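Local structure of trypsin-resistant surface T6 protein (Streptococcus pyogenes serotype M6, 4P0D) at residues Thr157-Gly169 with Tyr359-Lys371. The protein probably forms the backbone shaft of the cell-surface pili of this bacterium, as a major pilin subunit whose sorting signal suits it to sortase-mediated linkage. The protein carries 1 engineered substitution. Numbering follows the deposited sequence.
Sequences TIDDVNKKTTSLG and YAISTQVSSGKYK
Ser367 CB lies over one face of the Asp160 carboxylate, 3.6 Å from Asp160 CG. Its OD2 accepts hydrogen bonds from Tyr319 OH and Trp394 N. With CG anti to the backbone N (chi1 180°), Asp160 sets the face of its carboxylate against Ser367 CB. Leu168 CB stands obliquely above the plane of the Gln364 amide, 3.8 Å from Gln364 OE1. Gln364 NE2 donates to Asn267 O and Ala269 O.

Thr165 OG1 is the polar centre. It receives Ser367 N at 3.0 Å (N-H...O angle 162°) and Ser367 OG at 3.2 Å. Its own proton goes to Ile158 O, 2.8 Å from OG1. Thr165 N also binds Ile158 O, from the opposite face of the carbonyl plane. Ile158 CG2 lies against Ser367 OG, at 3.4 Å. Further along, Leu168 N donates to Gln364 O, at 2.9 Å and 168°, from above the carbonyl plane. The Leu168 and Thr363 side chains cross at a slant, and Leu168 CD2 touches Thr363 CB and CG2, 3.9 Å from each.

Residues 158-165 form a beta hairpin with a type II' turn at Asp160-Lys163. It belongs to the link between strands 139-155 and 171-179. The partner is the loop from strand 359-361 to strand 368-376, in the prealbumin-like domain. Tyr370 OH donates to Ser366 O, tying strand 368-376 to its own loop.

No salt bridge crosses the contact. Its directional bonds are neutral, and Thr165 OG1 is gripped by two donors while donating once. The hairpin thus meets this loop through hydroxyl and backbone bonds, while the Asp160 carboxylate takes its donors from outside it.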
ATOM      1  N   THR A 157      -2.279   4.121  16.587  1.00 14.61           N
ATOM      2  CA  THR A 157      -2.076   2.795  17.134  1.00 15.61           C
ATOM      3  C   THR A 157      -1.273   2.877  18.428  1.00 16.45           C
ATOM      4  O   THR A 157      -0.732   3.945  18.791  1.00 16.08           O
ATOM      5  CB  THR A 157      -1.262   1.928  16.135  1.00 15.73           C
ATOM      6  OG1 THR A 157      -0.145   2.689  15.667  1.00 14.17           O
ATOM      7  CG2 THR A 157      -2.115   1.488  14.923  1.00 15.18           C
ATOM      8  N   ILE A 158      -1.172   1.733  19.106  1.00 17.10           N
ATOM      9  CA  ILE A 158      -0.398   1.616  20.323  1.00 17.80           C
ATOM     10  C   ILE A 158       0.746   0.636  20.059  1.00 18.61           C
ATOM     11  O   ILE A 158       0.498  -0.495  19.664  1.00 17.20           O
ATOM     12  CB  ILE A 158      -1.270   1.055  21.462  1.00 18.35           C
ATOM     13  CG1 ILE A 158      -2.467   1.973  21.743  1.00 19.49           C
ATOM     14  CG2 ILE A 158      -0.436   0.807  22.714  1.00 18.93           C
ATOM     15  CD1 ILE A 158      -2.079   3.300  22.346  1.00 20.26           C
ATOM     16  N   ASP A 159       1.985   1.070  20.290  1.00 19.19           N
ATOM     17  CA  ASP A 159       3.151   0.218  20.021  1.00 21.06           C
ATOM     18  C   ASP A 159       3.267  -0.893  21.057  1.00 20.65           C
ATOM     19  O   ASP A 159       3.280  -0.636  22.257  1.00 21.12           O
ATOM     20  CB  ASP A 159       4.453   1.031  19.992  1.00 22.25           C
ATOM     21  CG  ASP A 159       4.639   1.811  18.682  1.00 23.40           C
ATOM     22  OD1 ASP A 159       4.208   1.343  17.611  1.00 23.51           O
ATOM     23  OD2 ASP A 159       5.248   2.899  18.727  1.00 27.20           O
ATOM     24  N   ASP A 160       3.326  -2.123  20.567  1.00 20.73           N
ATOM     25  CA  ASP A 160       3.565  -3.297  21.392  1.00 21.29           C
ATOM     26  C   ASP A 160       4.882  -3.930  20.925  1.00 21.39           C
ATOM     27  O   ASP A 160       4.885  -4.765  20.020  1.00 19.22           O
ATOM     28  CB  ASP A 160       2.394  -4.265  21.204  1.00 21.66           C
ATOM     29  CG  ASP A 160       2.543  -5.538  22.015  1.00 22.28           C
ATOM     30  OD1 ASP A 160       3.401  -5.565  22.917  1.00 22.65           O
ATOM     31  OD2 ASP A 160       1.816  -6.502  21.717  1.00 21.48           O
ATOM     32  N   VAL A 161       5.992  -3.497  21.527  1.00 22.30           N
ATOM     33  CA  VAL A 161       7.328  -3.827  21.031  1.00 24.23           C
ATOM     34  C   VAL A 161       7.376  -3.368  19.558  1.00 25.39           C
ATOM     35  O   VAL A 161       7.148  -2.182  19.280  1.00 27.36           O
ATOM     36  CB  VAL A 161       7.678  -5.321  21.289  1.00 24.35           C
ATOM     37  CG1 VAL A 161       9.178  -5.581  21.166  1.00 23.96           C
ATOM     38  CG2 VAL A 161       7.238  -5.724  22.697  1.00 24.72           C
ATOM     39  N   ASN A 162       7.623  -4.264  18.612  1.00 26.82           N
ATOM     40  CA  ASN A 162       7.624  -3.878  17.202  1.00 29.24           C
ATOM     41  C   ASN A 162       6.264  -4.084  16.507  1.00 28.54           C
ATOM     42  O   ASN A 162       6.196  -4.084  15.285  1.00 29.04           O
ATOM     43  CB  ASN A 162       8.709  -4.658  16.456  1.00 32.37           C
ATOM     44  CG  ASN A 162       8.521  -6.149  16.571  1.00 34.93           C
ATOM     45  OD1 ASN A 162       7.752  -6.624  17.416  1.00 37.08           O
ATOM     46  ND2 ASN A 162       9.220  -6.900  15.735  1.00 36.97           N
ATOM     47  N   LYS A 163       5.192  -4.283  17.278  1.00 26.87           N
ATOM     48  CA  LYS A 163       3.860  -4.513  16.706  1.00 26.24           C
ATOM     49  C   LYS A 163       2.978  -3.296  16.926  1.00 24.34           C
ATOM     50  O   LYS A 163       2.842  -2.838  18.055  1.00 25.00           O
ATOM     51  CB  LYS A 163       3.187  -5.699  17.392  1.00 28.25           C
ATOM     52  CG  LYS A 163       3.929  -7.022  17.284  1.00 29.46           C
ATOM     53  CD  LYS A 163       3.749  -7.644  15.911  1.00 29.50           C
ATOM     54  CE  LYS A 163       4.278  -9.081  15.829  1.00 30.00           C
ATOM     55  NZ  LYS A 163       5.594  -9.255  16.506  1.00 32.06           N
ATOM     56  N   LYS A 164       2.358  -2.779  15.871  1.00 22.60           N
ATOM     57  CA  LYS A 164       1.360  -1.737  16.062  1.00 21.47           C
ATOM     58  C   LYS A 164      -0.001  -2.364  16.341  1.00 18.88           C
ATOM     59  O   LYS A 164      -0.470  -3.189  15.582  1.00 18.31           O
ATOM     60  CB  LYS A 164       1.349  -0.761  14.879  1.00 22.94           C
ATOM     61  CG  LYS A 164       2.682  -0.001  14.782  1.00 23.50           C
ATOM     62  CD  LYS A 164       2.649   1.173  13.828  1.00 24.75           C
ATOM     63  CE  LYS A 164       4.028   1.812  13.695  1.00 25.90           C
ATOM     64  NZ  LYS A 164       4.457   2.552  14.928  1.00 26.67           N
ATOM     65  N   THR A 165      -0.609  -1.973  17.460  1.00 17.24           N
ATOM     66  CA  THR A 165      -1.870  -2.560  17.901  1.00 16.37           C
ATOM     67  C   THR A 165      -2.987  -1.513  18.008  1.00 15.59           C
ATOM     68  O   THR A 165      -2.735  -0.323  18.116  1.00 16.66           O
ATOM     69  CB  THR A 165      -1.716  -3.275  19.259  1.00 16.08           C
ATOM     70  OG1 THR A 165      -1.570  -2.309  20.304  1.00 16.15           O
ATOM     71  CG2 THR A 165      -0.489  -4.196  19.257  1.00 16.89           C
ATOM     72  N   THR A 166      -4.223  -1.976  17.996  1.00 15.00           N
ATOM     73  CA  THR A 166      -5.370  -1.084  18.043  1.00 14.81           C
ATOM     74  C   THR A 166      -6.568  -1.780  18.698  1.00 15.12           C
ATOM     75  O   THR A 166      -6.479  -2.949  19.123  1.00 15.98           O
ATOM     76  CB  THR A 166      -5.729  -0.617  16.615  1.00 14.64           C
ATOM     77  OG1 THR A 166      -6.695   0.442  16.676  1.00 14.96           O
ATOM     78  CG2 THR A 166      -6.271  -1.758  15.818  1.00 14.66           C
ATOM     79  N   SER A 167      -7.696  -1.087  18.761  1.00 15.51           N
ATOM     80  CA  SER A 167      -8.873  -1.626  19.410  1.00 15.30           C
ATOM     81  C   SER A 167     -10.121  -1.292  18.601  1.00 15.25           C
ATOM     82  O   SER A 167     -10.107  -0.380  17.757  1.00 14.68           O
ATOM     83  CB  SER A 167      -8.960  -1.075  20.825  1.00 16.18           C
ATOM     84  OG  SER A 167      -9.171   0.336  20.803  1.00 17.50           O
ATOM     85  N   LEU A 168     -11.192  -2.042  18.845  1.00 14.75           N
ATOM     86  CA  LEU A 168     -12.493  -1.788  18.196  1.00 14.61           C
ATOM     87  C   LEU A 168     -12.921  -0.331  18.374  1.00 14.25           C
ATOM     88  O   LEU A 168     -12.885   0.211  19.482  1.00 14.22           O
ATOM     89  CB  LEU A 168     -13.571  -2.711  18.773  1.00 15.16           C
ATOM     90  CG  LEU A 168     -15.008  -2.458  18.307  1.00 15.24           C
ATOM     91  CD1 LEU A 168     -15.140  -2.810  16.833  1.00 16.39           C
ATOM     92  CD2 LEU A 168     -15.959  -3.291  19.139  1.00 15.45           C
ATOM     93  N   GLY A 169     -13.296   0.304  17.276  1.00 13.68           N
ATOM     94  CA  GLY A 169     -13.744   1.697  17.295  1.00 13.69           C
ATOM     95  C   GLY A 169     -12.632   2.725  17.205  1.00 13.30           C
ATOM     96  O   GLY A 169     -12.918   3.904  17.216  1.00 13.12           O
ATOM     97  N   TYR A 359     -16.696 -19.433  30.512  1.00 20.48           N
ATOM     98  CA  TYR A 359     -15.793 -18.599  29.711  1.00 20.87           C
ATOM     99  C   TYR A 359     -16.495 -17.371  29.166  1.00 19.76           C
ATOM    100  O   TYR A 359     -17.672 -17.433  28.827  1.00 20.53           O
ATOM    101  CB  TYR A 359     -15.192 -19.399  28.529  1.00 21.16           C
ATOM    102  CG  TYR A 359     -14.084 -20.356  28.912  1.00 21.88           C
ATOM    103  CD1 TYR A 359     -12.879 -19.884  29.402  1.00 22.68           C
ATOM    104  CD2 TYR A 359     -14.234 -21.745  28.767  1.00 23.21           C
ATOM    105  CE1 TYR A 359     -11.858 -20.747  29.763  1.00 22.90           C
ATOM    106  CE2 TYR A 359     -13.199 -22.615  29.106  1.00 23.35           C
ATOM    107  CZ  TYR A 359     -12.026 -22.106  29.614  1.00 23.90           C
ATOM    108  OH  TYR A 359     -10.989 -22.933  29.993  1.00 25.86           O
ATOM    109  N   ALA A 360     -15.749 -16.265  29.076  1.00 18.97           N
ATOM    110  CA  ALA A 360     -16.195 -15.048  28.393  1.00 17.77           C
ATOM    111  C   ALA A 360     -15.039 -14.470  27.559  1.00 17.69           C
ATOM    112  O   ALA A 360     -13.881 -14.668  27.901  1.00 17.15           O
ATOM    113  CB  ALA A 360     -16.678 -14.027  29.409  1.00 17.10           C
ATOM    114  N   ILE A 361     -15.356 -13.768  26.471  1.00 18.01           N
ATOM    115  CA  ILE A 361     -14.334 -13.114  25.660  1.00 18.54           C
ATOM    116  C   ILE A 361     -14.753 -11.687  25.308  1.00 17.47           C
ATOM    117  O   ILE A 361     -15.915 -11.426  25.000  1.00 17.56           O
ATOM    118  CB  ILE A 361     -14.036 -13.887  24.352  1.00 20.71           C
ATOM    119  CG1 ILE A 361     -13.505 -15.285  24.666  1.00 22.08           C
ATOM    120  CG2 ILE A 361     -13.007 -13.151  23.509  1.00 20.52           C
ATOM    121  CD1 ILE A 361     -13.350 -16.148  23.434  1.00 23.65           C
ATOM    122  N   SER A 362     -13.789 -10.778  25.343  1.00 16.64           N
ATOM    123  CA  SER A 362     -14.035  -9.371  25.049  1.00 16.16           C
ATOM    124  C   SER A 362     -13.988  -9.098  23.549  1.00 15.63           C
ATOM    125  O   SER A 362     -13.505  -9.923  22.771  1.00 16.08           O
ATOM    126  CB  SER A 362     -12.983  -8.515  25.724  1.00 16.44           C
ATOM    127  OG  SER A 362     -11.755  -8.516  25.005  1.00 16.16           O
ATOM    128  N   THR A 363     -14.462  -7.922  23.165  1.00 14.74           N
ATOM    129  CA  THR A 363     -14.188  -7.360  21.848  1.00 15.01           C
ATOM    130  C   THR A 363     -12.699  -6.985  21.731  1.00 14.88           C
ATOM    131  O   THR A 363     -11.935  -7.097  22.703  1.00 15.10           O
ATOM    132  CB  THR A 363     -15.042  -6.104  21.612  1.00 15.30           C
ATOM    133  OG1 THR A 363     -14.927  -5.237  22.743  1.00 15.81           O
ATOM    134  CG2 THR A 363     -16.496  -6.475  21.384  1.00 15.43           C
ATOM    135  N   GLN A 364     -12.292  -6.494  20.564  1.00 14.61           N
ATOM    136  CA  GLN A 364     -10.865  -6.341  20.239  1.00 14.54           C
ATOM    137  C   GLN A 364     -10.191  -5.167  20.945  1.00 14.77           C
ATOM    138  O   GLN A 364     -10.687  -4.038  20.923  1.00 14.82           O
ATOM    139  CB  GLN A 364     -10.669  -6.181  18.729  1.00 14.24           C
ATOM    140  CG  GLN A 364     -11.192  -7.306  17.854  1.00 14.39           C
ATOM    141  CD  GLN A 364     -12.636  -7.118  17.424  1.00 14.66           C
ATOM    142  OE1 GLN A 364     -13.420  -6.503  18.131  1.00 14.40           O
ATOM    143  NE2 GLN A 364     -12.994  -7.659  16.269  1.00 15.27           N
ATOM    144  N   VAL A 365      -9.033  -5.441  21.532  1.00 15.07           N
ATOM    145  CA  VAL A 365      -8.299  -4.485  22.328  1.00 15.94           C
ATOM    146  C   VAL A 365      -6.839  -4.353  21.899  1.00 16.07           C
ATOM    147  O   VAL A 365      -6.242  -5.294  21.397  1.00 15.83           O
ATOM    148  CB  VAL A 365      -8.359  -4.851  23.833  1.00 16.07           C
ATOM    149  CG1 VAL A 365      -9.804  -4.923  24.295  1.00 16.44           C
ATOM    150  CG2 VAL A 365      -7.638  -6.167  24.146  1.00 16.76           C
ATOM    151  N   SER A 366      -6.261  -3.183  22.150  1.00 16.85           N
ATOM    152  CA  SER A 366      -4.849  -2.948  21.857  1.00 17.62           C
ATOM    153  C   SER A 366      -4.004  -3.496  22.999  1.00 18.85           C
ATOM    154  O   SER A 366      -4.527  -3.823  24.061  1.00 20.42           O
ATOM    155  CB  SER A 366      -4.595  -1.463  21.730  1.00 17.72           C
ATOM    156  OG  SER A 366      -4.723  -0.820  22.998  1.00 18.15           O
ATOM    157  N   SER A 367      -2.690  -3.547  22.806  1.00 19.40           N
ATOM    158  CA  SER A 367      -1.798  -3.909  23.896  1.00 19.23           C
ATOM    159  C   SER A 367      -2.031  -2.944  25.039  1.00 19.74           C
ATOM    160  O   SER A 367      -2.297  -1.749  24.810  1.00 20.64           O
ATOM    161  CB  SER A 367      -0.344  -3.869  23.442  1.00 19.06           C
ATOM    162  OG  SER A 367       0.048  -2.555  23.071  1.00 19.31           O
ATOM    163  N   GLY A 368      -1.982  -3.445  26.271  1.00 18.95           N
ATOM    164  CA  GLY A 368      -2.200  -2.596  27.434  1.00 19.40           C
ATOM    165  C   GLY A 368      -2.701  -3.340  28.648  1.00 19.76           C
ATOM    166  O   GLY A 368      -2.796  -4.569  28.647  1.00 21.17           O
ATOM    167  N   LYS A 369      -3.014  -2.586  29.696  1.00 20.62           N
ATOM    168  CA  LYS A 369      -3.526  -3.144  30.955  1.00 20.76           C
ATOM    169  C   LYS A 369      -5.034  -2.928  31.014  1.00 21.00           C
ATOM    170  O   LYS A 369      -5.522  -1.824  30.688  1.00 20.12           O
ATOM    171  CB  LYS A 369      -2.886  -2.449  32.168  1.00 21.32           C
ATOM    172  CG  LYS A 369      -1.355  -2.440  32.187  1.00 21.85           C
ATOM    173  N   TYR A 370      -5.764  -3.958  31.450  1.00 19.88           N
ATOM    174  CA  TYR A 370      -7.220  -3.900  31.541  1.00 20.47           C
ATOM    175  C   TYR A 370      -7.716  -4.418  32.878  1.00 21.29           C
ATOM    176  O   TYR A 370      -6.958  -5.007  33.648  1.00 22.13           O
ATOM    177  CB  TYR A 370      -7.866  -4.678  30.388  1.00 20.22           C
ATOM    178  CG  TYR A 370      -7.458  -4.105  29.064  1.00 19.27           C
ATOM    179  CD1 TYR A 370      -6.254  -4.482  28.467  1.00 18.43           C
ATOM    180  CD2 TYR A 370      -8.234  -3.134  28.434  1.00 18.91           C
ATOM    181  CE1 TYR A 370      -5.848  -3.931  27.269  1.00 18.39           C
ATOM    182  CE2 TYR A 370      -7.842  -2.585  27.228  1.00 18.17           C
ATOM    183  CZ  TYR A 370      -6.649  -2.979  26.654  1.00 18.28           C
ATOM    184  OH  TYR A 370      -6.253  -2.426  25.464  1.00 18.31           O
ATOM    185  N   LYS A 371      -8.988  -4.156  33.153  1.00 21.64           N
ATOM    186  CA  LYS A 371      -9.607  -4.519  34.407  1.00 22.73           C
ATOM    187  C   LYS A 371     -10.918  -5.242  34.151  1.00 21.54           C
ATOM    188  O   LYS A 371     -11.703  -4.857  33.276  1.00 20.64           O
ATOM    189  CB  LYS A 371      -9.829  -3.268  35.261  1.00 25.13           C
ATOM    190  CG  LYS A 371      -8.514  -2.654  35.730  1.00 28.03           C
ATOM    191  CD  LYS A 371      -8.714  -1.475  36.667  1.00 30.61           C
ATOM    192  CE  LYS A 371      -9.000  -0.202  35.905  1.00 32.83           C
ATOM    193  NZ  LYS A 371      -8.717   1.003  36.733  1.00 34.24           N
TER